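Local coordinates for protein exocyst complex component EXO70 (Saccharomyces cerevisiae, PDB 2B1E) that forms part of the exocyst, the complex that tethers secretory vesicles to sites of exocytosis, and contributes to exocyst assembly, at residues Ile290-Ile303 with Asp374-Ala387. Numbering follows the deposited sequence.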
loop_
_atom_site.group_PDB
_atom_site.type_symbol
_atom_site.label_atom_id
_atom_site.label_comp_id
_atom_site.label_asym_id
_atom_site.label_seq_id
_atom_site.Cartn_x
_atom_site.Cartn_y
_atom_site.Cartn_z
ATOM N N ILE A 290 -9.047 -8.781 7.894
ATOM C CA ILE A 290 -10.357 -9.405 8.037
ATOM C C ILE A 290 -10.282 -10.616 8.965
ATOM O O ILE A 290 -11.087 -10.749 9.885
ATOM C CB ILE A 290 -10.929 -9.839 6.661
ATOM C CG1 ILE A 290 -11.318 -8.604 5.839
ATOM C CG2 ILE A 290 -12.143 -10.740 6.853
ATOM C CD1 ILE A 290 -12.442 -7.764 6.456
ATOM N N ASP A 291 -9.310 -11.489 8.714
ATOM C CA ASP A 291 -9.111 -12.695 9.516
ATOM C C ASP A 291 -8.764 -12.331 10.955
ATOM O O ASP A 291 -9.153 -13.019 11.900
ATOM C CB ASP A 291 -7.995 -13.545 8.904
ATOM C CG ASP A 291 -8.414 -14.199 7.601
ATOM O OD1 ASP A 291 -9.377 -13.705 6.976
ATOM O OD2 ASP A 291 -7.781 -15.198 7.194
ATOM N N ARG A 292 -8.033 -11.237 11.111
ATOM C CA ARG A 292 -7.641 -10.761 12.424
ATOM C C ARG A 292 -8.893 -10.376 13.223
ATOM O O ARG A 292 -8.999 -10.679 14.408
ATOM C CB ARG A 292 -6.729 -9.547 12.268
ATOM C CG ARG A 292 -6.175 -9.020 13.561
ATOM C CD ARG A 292 -5.990 -7.523 13.468
ATOM N NE ARG A 292 -5.190 -7.017 14.570
ATOM C CZ ARG A 292 -3.897 -7.272 14.717
ATOM N NH1 ARG A 292 -3.265 -8.029 13.823
ATOM N NH2 ARG A 292 -3.237 -6.778 15.755
ATOM N N ILE A 293 -9.838 -9.707 12.568
ATOM C CA ILE A 293 -11.078 -9.291 13.223
ATOM C C ILE A 293 -11.910 -10.504 13.646
ATOM O O ILE A 293 -12.418 -10.558 14.769
ATOM C CB ILE A 293 -11.928 -8.393 12.295
ATOM C CG1 ILE A 293 -11.136 -7.134 11.929
ATOM C CG2 ILE A 293 -13.216 -7.986 13.001
ATOM C CD1 ILE A 293 -11.791 -6.289 10.851
ATOM N N ILE A 294 -12.050 -11.469 12.741
ATOM C CA ILE A 294 -12.805 -12.685 13.027
ATOM C C ILE A 294 -12.201 -13.438 14.217
ATOM O O ILE A 294 -12.928 -14.013 15.024
ATOM C CB ILE A 294 -12.840 -13.620 11.791
ATOM C CG1 ILE A 294 -13.569 -12.923 10.644
ATOM C CG2 ILE A 294 -13.543 -14.930 12.136
ATOM C CD1 ILE A 294 -13.558 -13.697 9.346
ATOM N N LYS A 295 -10.875 -13.426 14.328
ATOM C CA LYS A 295 -10.198 -14.107 15.430
ATOM C C LYS A 295 -10.339 -13.338 16.736
ATOM O O LYS A 295 -10.657 -13.915 17.775
ATOM C CB LYS A 295 -8.710 -14.296 15.117
ATOM C CG LYS A 295 -8.433 -15.167 13.905
ATOM C CD LYS A 295 -6.938 -15.365 13.709
ATOM C CE LYS A 295 -6.643 -16.224 12.491
ATOM N NZ LYS A 295 -5.171 -16.391 12.298
ATOM N N LYS A 296 -10.088 -12.035 16.686
ATOM C CA LYS A 296 -10.202 -11.207 17.879
ATOM C C LYS A 296 -11.642 -11.198 18.410
ATOM O O LYS A 296 -11.867 -11.366 19.604
ATOM C CB LYS A 296 -9.749 -9.776 17.573
ATOM C CG LYS A 296 -8.247 -9.620 17.367
ATOM C CD LYS A 296 -7.509 -9.654 18.699
ATOM C CE LYS A 296 -6.005 -9.466 18.521
ATOM N NZ LYS A 296 -5.424 -10.574 17.716
ATOM N N ALA A 297 -12.615 -11.012 17.522
ATOM C CA ALA A 297 -14.013 -10.977 17.943
ATOM C C ALA A 297 -14.476 -12.283 18.583
ATOM O O ALA A 297 -15.416 -12.285 19.377
ATOM C CB ALA A 297 -14.915 -10.630 16.758
ATOM N N ASN A 298 -13.826 -13.392 18.240
ATOM C CA ASN A 298 -14.210 -14.690 18.796
ATOM C C ASN A 298 -13.276 -15.210 19.893
ATOM O O ASN A 298 -13.542 -16.259 20.485
ATOM C CB ASN A 298 -14.317 -15.747 17.686
ATOM C CG ASN A 298 -15.460 -15.473 16.708
ATOM O OD1 ASN A 298 -15.312 -14.707 15.755
ATOM N ND2 ASN A 298 -16.610 -16.100 16.950
ATOM N N SER A 299 -12.194 -14.485 20.170
ATOM C CA SER A 299 -11.243 -14.907 21.199
ATOM C C SER A 299 -11.907 -15.055 22.571
ATOM O O SER A 299 -11.959 -16.155 23.121
ATOM C CB SER A 299 -10.073 -13.921 21.292
ATOM O OG SER A 299 -10.502 -12.634 21.700
ATOM N N ILE A 300 -12.411 -13.956 23.124
ATOM C CA ILE A 300 -13.077 -13.995 24.425
ATOM C C ILE A 300 -14.477 -14.571 24.236
ATOM O O ILE A 300 -15.303 -13.977 23.555
ATOM C CB ILE A 300 -13.186 -12.585 25.036
ATOM C CG1 ILE A 300 -11.791 -11.970 25.151
ATOM C CG2 ILE A 300 -13.866 -12.651 26.399
ATOM C CD1 ILE A 300 -10.813 -12.819 25.931
ATOM N N SER A 301 -14.741 -15.721 24.848
ATOM C CA SER A 301 -16.032 -16.393 24.708
ATOM C C SER A 301 -17.218 -15.695 25.363
ATOM O O SER A 301 -18.348 -15.813 24.891
ATOM C CB SER A 301 -15.936 -17.820 25.251
ATOM O OG SER A 301 -15.549 -17.815 26.614
ATOM N N THR A 302 -16.962 -14.976 26.450
ATOM C CA THR A 302 -18.023 -14.283 27.167
ATOM C C THR A 302 -18.144 -12.846 26.689
ATOM O O THR A 302 -17.294 -12.354 25.942
ATOM C CB THR A 302 -17.733 -14.267 28.669
ATOM O OG1 THR A 302 -16.483 -13.606 28.902
ATOM C CG2 THR A 302 -17.652 -15.682 29.205
ATOM N N ILE A 303 -19.211 -12.174 27.103
ATOM C CA ILE A 303 -19.406 -10.781 26.729
ATOM C C ILE A 303 -19.340 -9.979 28.015
ATOM O O ILE A 303 -19.595 -10.515 29.087
ATOM C CB ILE A 303 -20.764 -10.565 26.011
ATOM C CG1 ILE A 303 -21.890 -11.260 26.772
ATOM C CG2 ILE A 303 -20.676 -11.091 24.577
ATOM C CD1 ILE A 303 -23.227 -11.255 26.029
ATOM N N ASP A 374 -16.480 -3.530 4.780
ATOM C CA ASP A 374 -16.499 -4.976 4.982
ATOM C C ASP A 374 -15.895 -5.316 6.344
ATOM O O ASP A 374 -16.374 -6.218 7.034
ATOM C CB ASP A 374 -15.716 -5.691 3.878
ATOM C CG ASP A 374 -16.518 -5.838 2.599
ATOM O OD1 ASP A 374 -17.707 -5.456 2.589
ATOM O OD2 ASP A 374 -15.959 -6.346 1.604
ATOM N N CYS A 375 -14.854 -4.581 6.726
ATOM C CA CYS A 375 -14.195 -4.788 8.011
ATOM C C CYS A 375 -15.139 -4.498 9.176
ATOM O O CYS A 375 -15.194 -5.257 10.148
ATOM C CB CYS A 375 -12.954 -3.891 8.128
ATOM S SG CYS A 375 -11.476 -4.499 7.251
ATOM N N ILE A 376 -15.873 -3.392 9.084
ATOM C CA ILE A 376 -16.804 -3.020 10.140
ATOM C C ILE A 376 -17.968 -4.007 10.181
ATOM O O ILE A 376 -18.456 -4.341 11.258
ATOM C CB ILE A 376 -17.302 -1.573 9.945
ATOM C CG1 ILE A 376 -16.108 -0.619 10.062
ATOM C CG2 ILE A 376 -18.339 -1.218 11.003
ATOM C CD1 ILE A 376 -16.405 0.800 9.611
ATOM N N ASP A 377 -18.400 -4.488 9.016
ATOM C CA ASP A 377 -19.477 -5.477 8.969
ATOM C C ASP A 377 -19.014 -6.756 9.667
ATOM O O ASP A 377 -19.762 -7.377 10.434
ATOM C CB ASP A 377 -19.836 -5.842 7.524
ATOM C CG ASP A 377 -20.818 -4.874 6.888
ATOM O OD1 ASP A 377 -21.360 -3.995 7.592
ATOM O OD2 ASP A 377 -21.052 -5.009 5.666
ATOM N N THR A 378 -17.780 -7.158 9.377
ATOM C CA THR A 378 -17.217 -8.374 9.948
ATOM C C THR A 378 -17.112 -8.271 11.461
ATOM O O THR A 378 -17.380 -9.233 12.174
ATOM C CB THR A 378 -15.826 -8.673 9.337
ATOM O OG1 THR A 378 -15.953 -8.747 7.911
ATOM C CG2 THR A 378 -15.275 -10.000 9.868
ATOM N N LEU A 379 -16.717 -7.104 11.950
ATOM C CA LEU A 379 -16.605 -6.887 13.390
ATOM C C LEU A 379 -17.972 -7.020 14.072
ATOM O O LEU A 379 -18.126 -7.741 15.064
ATOM C CB LEU A 379 -16.037 -5.493 13.671
ATOM C CG LEU A 379 -16.045 -5.063 15.141
ATOM C CD1 LEU A 379 -15.111 -5.964 15.971
ATOM C CD2 LEU A 379 -15.615 -3.615 15.230
ATOM N N ALA A 380 -18.964 -6.314 13.540
ATOM C CA ALA A 380 -20.304 -6.344 14.109
ATOM C C ALA A 380 -20.920 -7.741 14.127
ATOM O O ALA A 380 -21.372 -8.203 15.175
ATOM C CB ALA A 380 -21.222 -5.370 13.354
ATOM N N VAL A 381 -20.935 -8.416 12.979
ATOM C CA VAL A 381 -21.532 -9.748 12.896
ATOM C C VAL A 381 -20.801 -10.782 13.759
ATOM O O VAL A 381 -21.434 -11.609 14.409
ATOM C CB VAL A 381 -21.600 -10.251 11.424
ATOM C CG1 VAL A 381 -20.208 -10.526 10.894
ATOM C CG2 VAL A 381 -22.459 -11.505 11.339
ATOM N N ASN A 382 -19.472 -10.745 13.770
ATOM C CA ASN A 382 -18.715 -11.694 14.587
ATOM C C ASN A 382 -18.903 -11.433 16.080
ATOM O O ASN A 382 -18.945 -12.369 16.879
ATOM C CB ASN A 382 -17.247 -11.663 14.193
ATOM C CG ASN A 382 -16.977 -12.536 12.991
ATOM O OD1 ASN A 382 -16.755 -13.740 13.132
ATOM N ND2 ASN A 382 -17.029 -11.947 11.798
ATOM N N LEU A 383 -19.023 -10.167 16.465
ATOM C CA LEU A 383 -19.288 -9.876 17.865
ATOM C C LEU A 383 -20.694 -10.397 18.165
ATOM O O LEU A 383 -20.960 -10.881 19.263
ATOM C CB LEU A 383 -19.241 -8.377 18.148
ATOM C CG LEU A 383 -17.863 -7.745 18.323
ATOM C CD1 LEU A 383 -18.012 -6.251 18.518
ATOM C CD2 LEU A 383 -17.146 -8.388 19.512
ATOM N N GLU A 384 -21.597 -10.294 17.191
ATOM C CA GLU A 384 -22.967 -10.773 17.385
ATOM C C GLU A 384 -22.983 -12.290 17.520
ATOM O O GLU A 384 -23.651 -12.843 18.404
ATOM C CB GLU A 384 -23.887 -10.394 16.215
ATOM C CG GLU A 384 -25.356 -10.476 16.629
ATOM C CD GLU A 384 -26.335 -10.662 15.480
ATOM O OE1 GLU A 384 -26.153 -10.052 14.398
ATOM O OE2 GLU A 384 -27.304 -11.420 15.678
ATOM N N ARG A 385 -22.274 -12.961 16.616
ATOM C CA ARG A 385 -22.191 -14.415 16.638
ATOM C C ARG A 385 -21.690 -14.893 18.001
ATOM O O ARG A 385 -22.266 -15.797 18.604
ATOM C CB ARG A 385 -21.253 -14.915 15.532
ATOM C CG ARG A 385 -20.993 -16.416 15.582
ATOM C CD ARG A 385 -20.209 -16.910 14.376
ATOM N NE ARG A 385 -20.998 -16.878 13.145
ATOM C CZ ARG A 385 -21.035 -15.858 12.289
ATOM N NH1 ARG A 385 -20.320 -14.762 12.516
ATOM N NH2 ARG A 385 -21.791 -15.932 11.202
ATOM N N LYS A 386 -20.621 -14.276 18.486
ATOM C CA LYS A 386 -20.066 -14.646 19.776
ATOM C C LYS A 386 -21.059 -14.389 20.904
ATOM O O LYS A 386 -21.183 -15.190 21.825
ATOM C CB LYS A 386 -18.784 -13.873 20.052
ATOM C CG LYS A 386 -18.219 -14.188 21.426
ATOM C CD LYS A 386 -17.016 -13.367 21.744
ATOM C CE LYS A 386 -17.370 -11.943 22.109
ATOM N NZ LYS A 386 -16.130 -11.229 22.502
ATOM N N ALA A 387 -21.773 -13.276 20.823
ATOM C CA ALA A 387 -22.754 -12.945 21.844
ATOM C C ALA A 387 -23.870 -13.990 21.866
ATOM O O ALA A 387 -24.304 -14.412 22.932
ATOM C CB ALA A 387 -23.334 -11.562 21.588
HETATM O O HOH W 1 -13.457 -11.588 21.747
HETATM O O HOH W 2 -19.239 -16.955 22.609
#
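Ile290, Ile293 and Ala297 of helix 268-299 pack against Cys375, Leu379, Asn382 and Leu383 of helix 364-391, the two segments running nearly parallel (29° between directions, axes 8.6 Å apart). A branched isoleucine suits position 293: Ile293 spreads its two branches over one turn of the other helix, CG2 lying 3.6 Å from Leu379 CA while CD1 reaches the Cys375 side chain. Ile290 brings its CD1 to Cys375 SG. Further along, the small Ala297 lets the backbones close in, Ala297 CB lying 3.6 Å from Asn382 CB. Beyond the helix end, Ile303 rests CG2 on Ala387. Helix 311-323 also touches Ile293, Cys375 and Leu379, and helix 410-429 touches Ile303 and Leu383.

Two polar side chains become compatible with this apolar surface by bonding to the carbonyl one turn earlier in their own helix. Thr378 OG1 donates to Asp374 O (2.7 Å), and with chi1 -56° its CG2 lies anti to the backbone N, turned against Ile294 CG1. Asn382 ND2 donates to Thr378 O at 2.8 Å, nearly straight (161°), while its amide crosses Ile294. Replacing Asn382 by an alanine would remove that bond and the amide, and would probably leave a gap beside Ile294.

Lys386 supplies the polar link. Its long chain, bent at its third torsion, carries NZ to the C-terminal end of helix 268-299, where a weak bond reaches Ala297 O and a water 2.8 Å from NZ also binds Lys296 O and Ile300 N. A second water joins Lys386 O to Ser301 O.

Thus apolar packing pairs the helices, while the ammonium group probably offsets the partial negative charge of carbonyls at the helix end.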